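Local coordinates for protein acetate kinase (PDB 4H0O) that probably phosphorylates acetate reversibly to acetyl phosphate, as a pyrophosphate-dependent kinase of the ASKHA superfamily, at residues S14-Y28 with I80-V94. Residues are numbered along the deposited sequence; the frame is centred on the assembly and turned at random.
Sequences SNVLIFNVGSSSLTY and IIQFLKENHISIAFV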
loop_
_atom_site.group_PDB
_atom_site.type_symbol
_atom_site.label_atom_id
_atom_site.label_comp_id
_atom_site.label_asym_id
_atom_site.label_seq_id
_atom_site.Cartn_x
_atom_site.Cartn_y
_atom_site.Cartn_z
ATOM N N SER B 14 -0.781 -37.821 -27.108
ATOM C CA SER B 14 -1.983 -37.464 -26.365
ATOM C C SER B 14 -2.363 -36.006 -26.599
ATOM O O SER B 14 -1.520 -35.113 -26.510
ATOM C CB SER B 14 -1.787 -37.724 -24.871
ATOM O OG SER B 14 -1.744 -39.112 -24.594
ATOM N N ASN B 15 -3.637 -35.772 -26.898
ATOM C CA ASN B 15 -4.129 -34.425 -27.145
ATOM C C ASN B 15 -4.751 -33.832 -25.884
ATOM O O ASN B 15 -5.423 -34.533 -25.122
ATOM C CB ASN B 15 -5.149 -34.424 -28.286
ATOM C CG ASN B 15 -4.546 -34.845 -29.613
ATOM O OD1 ASN B 15 -3.387 -34.549 -29.908
ATOM N ND2 ASN B 15 -5.336 -35.537 -30.425
ATOM N N VAL B 16 -4.520 -32.541 -25.663
ATOM C CA VAL B 16 -5.106 -31.844 -24.522
ATOM C C VAL B 16 -5.937 -30.664 -25.005
ATOM O O VAL B 16 -5.437 -29.799 -25.729
ATOM C CB VAL B 16 -4.032 -31.342 -23.534
ATOM C CG1 VAL B 16 -4.683 -30.666 -22.337
ATOM C CG2 VAL B 16 -3.159 -32.491 -23.069
ATOM N N LEU B 17 -7.207 -30.642 -24.613
ATOM C CA LEU B 17 -8.102 -29.547 -24.964
ATOM C C LEU B 17 -8.082 -28.480 -23.868
ATOM O O LEU B 17 -8.394 -28.768 -22.711
ATOM C CB LEU B 17 -9.526 -30.079 -25.157
ATOM C CG LEU B 17 -10.642 -29.060 -25.401
ATOM C CD1 LEU B 17 -10.379 -28.271 -26.670
ATOM C CD2 LEU B 17 -12.000 -29.746 -25.472
ATOM N N ILE B 18 -7.700 -27.254 -24.222
ATOM C CA ILE B 18 -7.738 -26.144 -23.269
ATOM C C ILE B 18 -8.838 -25.150 -23.633
ATOM O O ILE B 18 -8.880 -24.641 -24.756
ATOM C CB ILE B 18 -6.380 -25.400 -23.174
ATOM C CG1 ILE B 18 -5.390 -26.185 -22.311
ATOM C CG2 ILE B 18 -6.558 -24.010 -22.577
ATOM C CD1 ILE B 18 -4.589 -27.181 -23.081
ATOM N N PHE B 19 -9.732 -24.881 -22.686
ATOM C CA PHE B 19 -10.776 -23.884 -22.895
ATOM C C PHE B 19 -10.376 -22.535 -22.306
ATOM O O PHE B 19 -9.965 -22.450 -21.148
ATOM C CB PHE B 19 -12.097 -24.346 -22.281
ATOM C CG PHE B 19 -12.855 -25.326 -23.131
ATOM C CD1 PHE B 19 -13.309 -24.963 -24.390
ATOM C CD2 PHE B 19 -13.135 -26.602 -22.663
ATOM C CE1 PHE B 19 -14.014 -25.861 -25.175
ATOM C CE2 PHE B 19 -13.844 -27.502 -23.439
ATOM C CZ PHE B 19 -14.282 -27.132 -24.697
ATOM N N ASN B 20 -10.497 -21.485 -23.111
ATOM C CA ASN B 20 -10.247 -20.130 -22.641
ATOM C C ASN B 20 -11.532 -19.307 -22.720
ATOM O O ASN B 20 -11.926 -18.855 -23.797
ATOM C CB ASN B 20 -9.139 -19.476 -23.467
ATOM C CG ASN B 20 -8.612 -18.199 -22.837
ATOM O OD1 ASN B 20 -9.175 -17.690 -21.866
ATOM N ND2 ASN B 20 -7.529 -17.669 -23.398
ATOM N N VAL B 21 -12.196 -19.134 -21.578
ATOM C CA VAL B 21 -13.446 -18.380 -21.532
ATOM C C VAL B 21 -13.178 -16.886 -21.697
ATOM O O VAL B 21 -12.449 -16.284 -20.904
ATOM C CB VAL B 21 -14.216 -18.620 -20.216
ATOM C CG1 VAL B 21 -15.497 -17.813 -20.200
ATOM C CG2 VAL B 21 -14.537 -20.094 -20.046
ATOM N N GLY B 22 -13.761 -16.292 -22.734
ATOM C CA GLY B 22 -13.622 -14.866 -22.970
ATOM C C GLY B 22 -14.904 -14.118 -22.654
ATOM O O GLY B 22 -15.856 -14.697 -22.126
ATOM N N SER B 23 -14.936 -12.829 -22.980
ATOM C CA SER B 23 -16.095 -11.995 -22.680
ATOM C C SER B 23 -17.226 -12.154 -23.699
ATOM O O SER B 23 -18.377 -12.384 -23.325
ATOM C CB SER B 23 -15.683 -10.525 -22.557
ATOM O OG SER B 23 -14.972 -10.094 -23.704
ATOM N N SER B 24 -16.899 -12.030 -24.981
ATOM C CA SER B 24 -17.908 -12.129 -26.035
ATOM C C SER B 24 -17.887 -13.494 -26.723
ATOM O O SER B 24 -18.787 -13.822 -27.502
ATOM C CB SER B 24 -17.712 -11.023 -27.075
ATOM O OG SER B 24 -16.912 -11.478 -28.153
ATOM N N SER B 25 -16.862 -14.291 -26.434
ATOM C CA SER B 25 -16.714 -15.583 -27.092
ATOM C C SER B 25 -15.910 -16.582 -26.269
ATOM O O SER B 25 -15.284 -16.225 -25.268
ATOM C CB SER B 25 -16.043 -15.406 -28.454
ATOM O OG SER B 25 -14.665 -15.118 -28.305
ATOM N N LEU B 26 -15.938 -17.837 -26.705
ATOM C CA LEU B 26 -15.107 -18.883 -26.127
ATOM C C LEU B 26 -14.048 -19.281 -27.146
ATOM O O LEU B 26 -14.362 -19.490 -28.320
ATOM C CB LEU B 26 -15.960 -20.103 -25.765
ATOM C CG LEU B 26 -15.203 -21.352 -25.309
ATOM C CD1 LEU B 26 -14.473 -21.076 -24.009
ATOM C CD2 LEU B 26 -16.135 -22.549 -25.156
ATOM N N THR B 27 -12.796 -19.366 -26.707
ATOM C CA THR B 27 -11.720 -19.858 -27.562
ATOM C C THR B 27 -11.165 -21.165 -27.006
ATOM O O THR B 27 -11.358 -21.475 -25.828
ATOM C CB THR B 27 -10.576 -18.837 -27.699
ATOM O OG1 THR B 27 -9.899 -18.705 -26.442
ATOM C CG2 THR B 27 -11.116 -17.483 -28.127
ATOM N N TYR B 28 -10.476 -21.929 -27.851
ATOM C CA TYR B 28 -9.888 -23.193 -27.419
ATOM C C TYR B 28 -8.621 -23.506 -28.198
ATOM O O TYR B 28 -8.423 -23.010 -29.307
ATOM C CB TYR B 28 -10.882 -24.350 -27.581
ATOM C CG TYR B 28 -10.978 -24.897 -28.994
ATOM C CD1 TYR B 28 -11.864 -24.348 -29.911
ATOM C CD2 TYR B 28 -10.193 -25.972 -29.403
ATOM C CE1 TYR B 28 -11.961 -24.849 -31.195
ATOM C CE2 TYR B 28 -10.277 -26.474 -30.686
ATOM C CZ TYR B 28 -11.164 -25.911 -31.576
ATOM O OH TYR B 28 -11.254 -26.412 -32.852
ATOM N N ILE B 80 -17.919 -27.259 -30.072
ATOM C CA ILE B 80 -16.480 -27.405 -30.279
ATOM C C ILE B 80 -16.065 -28.869 -30.121
ATOM O O ILE B 80 -15.373 -29.427 -30.977
ATOM C CB ILE B 80 -15.675 -26.524 -29.297
ATOM C CG1 ILE B 80 -15.764 -25.050 -29.703
ATOM C CG2 ILE B 80 -14.216 -26.959 -29.249
ATOM C CD1 ILE B 80 -15.188 -24.089 -28.677
ATOM N N ILE B 81 -16.496 -29.478 -29.018
ATOM C CA ILE B 81 -16.235 -30.885 -28.730
ATOM C C ILE B 81 -16.786 -31.781 -29.841
ATOM O O ILE B 81 -16.146 -32.755 -30.248
ATOM C CB ILE B 81 -16.857 -31.285 -27.367
ATOM C CG1 ILE B 81 -16.123 -30.580 -26.221
ATOM C CG2 ILE B 81 -16.830 -32.793 -27.169
ATOM C CD1 ILE B 81 -16.798 -30.726 -24.870
ATOM N N GLN B 82 -17.972 -31.436 -30.333
ATOM C CA GLN B 82 -18.598 -32.167 -31.428
ATOM C C GLN B 82 -17.776 -32.075 -32.716
ATOM O O GLN B 82 -17.617 -33.067 -33.428
ATOM C CB GLN B 82 -20.019 -31.646 -31.660
ATOM C CG GLN B 82 -20.687 -32.161 -32.925
ATOM C CD GLN B 82 -22.167 -31.830 -32.967
ATOM O OE1 GLN B 82 -22.842 -31.829 -31.936
ATOM N NE2 GLN B 82 -22.679 -31.543 -34.160
ATOM N N PHE B 83 -17.252 -30.887 -33.003
ATOM C CA PHE B 83 -16.428 -30.673 -34.190
ATOM C C PHE B 83 -15.177 -31.540 -34.166
ATOM O O PHE B 83 -14.782 -32.100 -35.189
ATOM C CB PHE B 83 -16.030 -29.200 -34.307
ATOM C CG PHE B 83 -14.931 -28.935 -35.309
ATOM C CD1 PHE B 83 -15.225 -28.764 -36.655
ATOM C CD2 PHE B 83 -13.607 -28.836 -34.901
ATOM C CE1 PHE B 83 -14.218 -28.511 -37.575
ATOM C CE2 PHE B 83 -12.595 -28.586 -35.817
ATOM C CZ PHE B 83 -12.902 -28.424 -37.153
ATOM N N LEU B 84 -14.548 -31.632 -32.998
ATOM C CA LEU B 84 -13.308 -32.386 -32.848
ATOM C C LEU B 84 -13.540 -33.887 -33.031
ATOM O O LEU B 84 -12.695 -34.588 -33.594
ATOM C CB LEU B 84 -12.669 -32.093 -31.487
ATOM C CG LEU B 84 -12.299 -30.626 -31.256
ATOM C CD1 LEU B 84 -11.954 -30.354 -29.799
ATOM C CD2 LEU B 84 -11.145 -30.217 -32.161
ATOM N N LYS B 85 -14.685 -34.372 -32.553
ATOM C CA LYS B 85 -15.067 -35.767 -32.738
ATOM C C LYS B 85 -15.282 -36.070 -34.215
ATOM O O LYS B 85 -14.789 -37.075 -34.726
ATOM C CB LYS B 85 -16.339 -36.083 -31.945
ATOM C CG LYS B 85 -16.130 -36.223 -30.443
ATOM C CD LYS B 85 -17.454 -36.467 -29.725
ATOM C CE LYS B 85 -17.240 -36.771 -28.250
ATOM N NZ LYS B 85 -18.529 -36.965 -27.527
ATOM N N GLU B 86 -16.012 -35.191 -34.896
ATOM C CA GLU B 86 -16.310 -35.366 -36.316
ATOM C C GLU B 86 -15.067 -35.292 -37.206
ATOM O O GLU B 86 -15.053 -35.837 -38.310
ATOM C CB GLU B 86 -17.366 -34.354 -36.779
ATOM C CG GLU B 86 -18.775 -34.654 -36.273
ATOM C CD GLU B 86 -19.793 -33.612 -36.705
ATOM O OE1 GLU B 86 -19.385 -32.586 -37.292
ATOM O OE2 GLU B 86 -20.999 -33.818 -36.456
ATOM N N ASN B 87 -14.024 -34.622 -36.726
ATOM C CA ASN B 87 -12.774 -34.540 -37.476
ATOM C C ASN B 87 -11.658 -35.413 -36.896
ATOM O O ASN B 87 -10.483 -35.212 -37.204
ATOM C CB ASN B 87 -12.311 -33.087 -37.610
ATOM C CG ASN B 87 -13.124 -32.310 -38.625
ATOM O OD1 ASN B 87 -12.722 -32.169 -39.782
ATOM N ND2 ASN B 87 -14.276 -31.804 -38.200
ATOM N N HIS B 88 -12.039 -36.373 -36.056
ATOM C CA HIS B 88 -11.116 -37.383 -35.535
ATOM C C HIS B 88 -9.931 -36.822 -34.745
ATOM O O HIS B 88 -8.809 -37.325 -34.846
ATOM C CB HIS B 88 -10.631 -38.305 -36.659
ATOM C CG HIS B 88 -11.736 -39.032 -37.358
ATOM N ND1 HIS B 88 -12.369 -40.131 -36.814
ATOM C CD2 HIS B 88 -12.328 -38.816 -38.560
ATOM C CE1 HIS B 88 -13.298 -40.560 -37.649
ATOM N NE2 HIS B 88 -13.294 -39.780 -38.715
ATOM N N ILE B 89 -10.192 -35.777 -33.966
ATOM C CA ILE B 89 -9.251 -35.316 -32.955
ATOM C C ILE B 89 -9.683 -35.912 -31.617
ATOM O O ILE B 89 -10.618 -35.416 -30.982
ATOM C CB ILE B 89 -9.232 -33.773 -32.842
ATOM C CG1 ILE B 89 -9.029 -33.126 -34.216
ATOM C CG2 ILE B 89 -8.168 -33.321 -31.847
ATOM C CD1 ILE B 89 -7.741 -33.521 -34.910
ATOM N N SER B 90 -9.024 -36.989 -31.200
ATOM C CA SER B 90 -9.353 -37.628 -29.924
ATOM C C SER B 90 -8.703 -36.868 -28.768
ATOM O O SER B 90 -7.583 -36.364 -28.896
ATOM C CB SER B 90 -8.917 -39.093 -29.913
ATOM O OG SER B 90 -7.519 -39.211 -29.746
ATOM N N ILE B 91 -9.411 -36.788 -27.645
ATOM C CA ILE B 91 -8.997 -35.939 -26.532
ATOM C C ILE B 91 -8.788 -36.739 -25.247
ATOM O O ILE B 91 -9.701 -37.416 -24.769
ATOM C CB ILE B 91 -10.032 -34.820 -26.304
ATOM C CG1 ILE B 91 -10.108 -33.925 -27.545
ATOM C CG2 ILE B 91 -9.688 -34.000 -25.067
ATOM C CD1 ILE B 91 -11.348 -33.080 -27.611
ATOM N N ALA B 92 -7.582 -36.646 -24.691
ATOM C CA ALA B 92 -7.221 -37.396 -23.490
ATOM C C ALA B 92 -7.381 -36.569 -22.217
ATOM O O ALA B 92 -7.585 -37.120 -21.131
ATOM C CB ALA B 92 -5.796 -37.917 -23.601
ATOM N N PHE B 93 -7.268 -35.249 -22.349
ATOM C CA PHE B 93 -7.362 -34.355 -21.196
ATOM C C PHE B 93 -8.031 -33.018 -21.536
ATOM O O PHE B 93 -7.869 -32.492 -22.641
ATOM C CB PHE B 93 -5.971 -34.099 -20.606
ATOM C CG PHE B 93 -5.278 -35.341 -20.108
ATOM C CD1 PHE B 93 -5.581 -35.868 -18.862
ATOM C CD2 PHE B 93 -4.316 -35.973 -20.882
ATOM C CE1 PHE B 93 -4.942 -37.007 -18.397
ATOM C CE2 PHE B 93 -3.672 -37.113 -20.423
ATOM C CZ PHE B 93 -3.986 -37.629 -19.179
ATOM N N VAL B 94 -8.784 -32.475 -20.583
ATOM C CA VAL B 94 -9.373 -31.147 -20.740
ATOM C C VAL B 94 -8.912 -30.243 -19.601
ATOM O O VAL B 94 -9.047 -30.593 -18.425
ATOM C CB VAL B 94 -10.917 -31.192 -20.775
ATOM C CG1 VAL B 94 -11.479 -29.842 -21.191
ATOM C CG2 VAL B 94 -11.396 -32.258 -21.738
HETATM O O HOH W 1 -5.287 -37.971 -27.427
#
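Parallel strand pairing joined to helix-on-sheet packing brings Val-16 and Leu-17 beside Phe-93 and Val-94, while Leu-17, Phe-19, Leu-26 and Tyr-28 pack against the C-terminal part of helix 73-86. In the pairing, Leu-17 N donates to Phe-93 O (2.8 Å), and Asn-15 O accepts from Ala-92 N (3.1 Å) and weakly from Phe-93 N. Just before it, the Asn-15 amide donates from ND2 to Ser-90 O (2.8 Å), with the donor in the plane of that carbonyl; a water bridges Asn-15 N to the same oxygen. Hairpin 16-31 and strand 93-98 belong to the mixed sheet of the ribonuclease H-like fold, and Asn-20, a predicted magnesium ligand, lies near the end of strand 16-21. On the helix side, Ile-80 lays CG2 over one face of the Tyr-28 ring, 3.7 Å from its centroid. Ile-80 CG1 stands anti to its own carbonyl carbon (chi1 -74°), and CD1 reaches past CD1 of that ring to Leu-26 CD2 and the edge of Phe-19. Val-94 CG1 meets Phe-19 CD2 (3.9 Å) obliquely. Leu-17 divides its branches, CD1 4.1 Å from Leu-84 CD1 and CD2 against Ile-91 CD1. Tyr-28 OH touches Leu-84 CD2 and hydrogen-bonds His-57, whose ring stacks on Phe-83.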